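Local coordinates for SH2 domain-containing protein 3C (Homo sapiens, PDB 3T6G) that acts as an adapter in integrin-mediated cell adhesion and cell migration, its Cdc25-homology domain in a closed form that prevents canonical nucleotide exchange but is required for BCAR1 interaction, at residues E137-M142 against F146-V151. The protein carries 2 engineered substitutions. Sequence-based numbering, arbitrary orientation.
Sequences ELRGTM and FSFAAV
Arg139 lays the base of its side chain over one face of the Phe148 ring. Arg139 CB sits 3.9 Å from the centroid of the Phe148 ring, 27° off the ring normal, which makes a CH-pi contact. This CB lies over the border of the ring rather than its middle, and the nearest ring atom is Phe148 CD1, 3.5 Å from Arg139 CB. Arg139 CD follows more loosely, 4.1 Å from Phe148 CZ. The two side chains run alongside each other in the same direction. CG of Phe148 is anti to the backbone N (chi1 166°), which carries the ring out beside the arginine. The arginine chain bends at chi3, and the guanidinium turns off to a cation-pi contact with Phe188. Leu189 and Leu185 of helix 175-193 also touch Phe148.

The contact joins two consecutive helices of the Ras-GEF (Cdc25-homology) domain. Helix 121-140 supplies Leu138 and Arg139, and helix 145-155 follows after a short turn. The CA atoms of the two segments come nearest at Leu138 and Phe148, 5.1 Å apart.

Leu138 points toward helix 145-155. Leu138 CB packs 4.0 Å from Phe148 CB. Leu138 CD1 reaches further along helix 145-155, 3.6 Å from Val151 CG2, and the two side chains cross at about a right angle. The same methyl, Leu138 CD1, lies 4.0 Å from Ser147 CB. The hydroxyl of Ser147 is hydrogen-bonded to Asp61 of helix 50-64. No hydrogen bond joins the two segments. Within 137-142, Thr141 OG1 donates to Glu137 OE1 (2.6 Å) from above the carboxylate plane, and this oxygen also forms a salt bridge with Arg51.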
loop_
_atom_site.group_PDB
_atom_site.type_symbol
_atom_site.label_atom_id
_atom_site.label_comp_id
_atom_site.label_asym_id
_atom_site.label_seq_id
_atom_site.Cartn_x
_atom_site.Cartn_y
_atom_site.Cartn_z
ATOM N N GLU A 137 16.248 -0.807 10.611
ATOM C CA GLU A 137 16.629 -2.101 10.047
ATOM C C GLU A 137 15.724 -2.480 8.860
ATOM O O GLU A 137 16.188 -2.845 7.781
ATOM C CB GLU A 137 16.573 -3.182 11.124
ATOM C CG GLU A 137 17.730 -3.145 12.097
ATOM C CD GLU A 137 19.017 -3.596 11.451
ATOM O OE1 GLU A 137 18.965 -4.529 10.620
ATOM O OE2 GLU A 137 20.076 -3.009 11.757
ATOM N N LEU A 138 14.425 -2.400 9.077
ATOM C CA LEU A 138 13.476 -2.576 8.000
ATOM C C LEU A 138 13.905 -1.766 6.781
ATOM O O LEU A 138 13.906 -2.261 5.651
ATOM C CB LEU A 138 12.094 -2.156 8.483
ATOM C CG LEU A 138 11.548 -3.137 9.512
ATOM C CD1 LEU A 138 10.291 -2.633 10.209
ATOM C CD2 LEU A 138 11.321 -4.503 8.843
ATOM N N ARG A 139 14.319 -0.528 7.007
ATOM C CA ARG A 139 14.593 0.342 5.879
ATOM C C ARG A 139 15.906 0.032 5.206
ATOM O O ARG A 139 16.019 0.137 3.986
ATOM C CB ARG A 139 14.588 1.799 6.307
ATOM C CG ARG A 139 15.737 2.565 5.717
ATOM C CD ARG A 139 15.400 4.010 5.590
ATOM N NE ARG A 139 15.945 4.520 4.351
ATOM C CZ ARG A 139 17.028 5.273 4.279
ATOM N NH1 ARG A 139 17.663 5.611 5.392
ATOM N NH2 ARG A 139 17.464 5.696 3.099
ATOM N N GLY A 140 16.899 -0.348 6.000
ATOM C CA GLY A 140 18.258 -0.461 5.505
ATOM C C GLY A 140 18.729 -1.876 5.275
ATOM O O GLY A 140 19.226 -2.207 4.209
ATOM N N THR A 141 18.590 -2.717 6.284
ATOM C CA THR A 141 19.020 -4.097 6.161
ATOM C C THR A 141 18.044 -4.881 5.278
ATOM O O THR A 141 18.447 -5.520 4.302
ATOM C CB THR A 141 19.133 -4.763 7.544
ATOM O OG1 THR A 141 20.096 -4.058 8.328
ATOM C CG2 THR A 141 19.596 -6.172 7.399
ATOM N N MET A 142 16.761 -4.805 5.615
ATOM C CA MET A 142 15.726 -5.570 4.928
ATOM C C MET A 142 15.187 -4.963 3.628
ATOM O O MET A 142 14.542 -5.665 2.852
ATOM C CB MET A 142 14.548 -5.807 5.876
ATOM C CG MET A 142 14.881 -6.675 7.071
ATOM S SD MET A 142 16.194 -7.831 6.669
ATOM C CE MET A 142 15.219 -9.114 5.908
ATOM N N PHE A 146 7.377 -1.479 3.297
ATOM C CA PHE A 146 6.029 -1.681 3.821
ATOM C C PHE A 146 6.022 -1.566 5.352
ATOM O O PHE A 146 5.443 -0.632 5.905
ATOM C CB PHE A 146 5.461 -3.025 3.333
ATOM C CG PHE A 146 4.122 -3.398 3.953
ATOM C CD1 PHE A 146 2.945 -2.920 3.442
ATOM C CD2 PHE A 146 4.057 -4.240 5.032
ATOM C CE1 PHE A 146 1.741 -3.266 3.998
ATOM C CE2 PHE A 146 2.850 -4.587 5.587
ATOM C CZ PHE A 146 1.696 -4.100 5.080
ATOM N N SER A 147 6.685 -2.496 6.036
ATOM C CA SER A 147 6.743 -2.458 7.505
ATOM C C SER A 147 7.582 -1.314 8.090
ATOM O O SER A 147 7.291 -0.819 9.176
ATOM C CB SER A 147 7.148 -3.816 8.091
ATOM O OG SER A 147 5.978 -4.629 8.220
ATOM N N PHE A 148 8.607 -0.889 7.367
ATOM C CA PHE A 148 9.277 0.352 7.701
ATOM C C PHE A 148 8.253 1.463 7.958
ATOM O O PHE A 148 8.299 2.130 8.980
ATOM C CB PHE A 148 10.207 0.764 6.575
ATOM C CG PHE A 148 10.674 2.188 6.681
ATOM C CD1 PHE A 148 11.481 2.588 7.742
ATOM C CD2 PHE A 148 10.315 3.132 5.712
ATOM C CE1 PHE A 148 11.915 3.900 7.852
ATOM C CE2 PHE A 148 10.750 4.468 5.804
ATOM C CZ PHE A 148 11.548 4.852 6.884
ATOM N N ALA A 149 7.308 1.639 7.038
ATOM C CA ALA A 149 6.330 2.724 7.144
ATOM C C ALA A 149 5.257 2.392 8.161
ATOM O O ALA A 149 4.669 3.282 8.767
ATOM C CB ALA A 149 5.690 3.020 5.779
ATOM N N ALA A 150 4.971 1.106 8.326
ATOM C CA ALA A 150 4.038 0.707 9.362
ATOM C C ALA A 150 4.657 0.983 10.751
ATOM O O ALA A 150 3.942 1.255 11.720
ATOM C CB ALA A 150 3.660 -0.778 9.201
ATOM N N VAL A 151 5.987 0.934 10.841
ATOM C CA VAL A 151 6.648 1.103 12.125
ATOM C C VAL A 151 6.742 2.581 12.492
ATOM O O VAL A 151 6.364 2.964 13.600
ATOM C CB VAL A 151 8.022 0.400 12.181
ATOM C CG1 VAL A 151 8.860 0.954 13.324
ATOM C CG2 VAL A 151 7.832 -1.148 12.313
#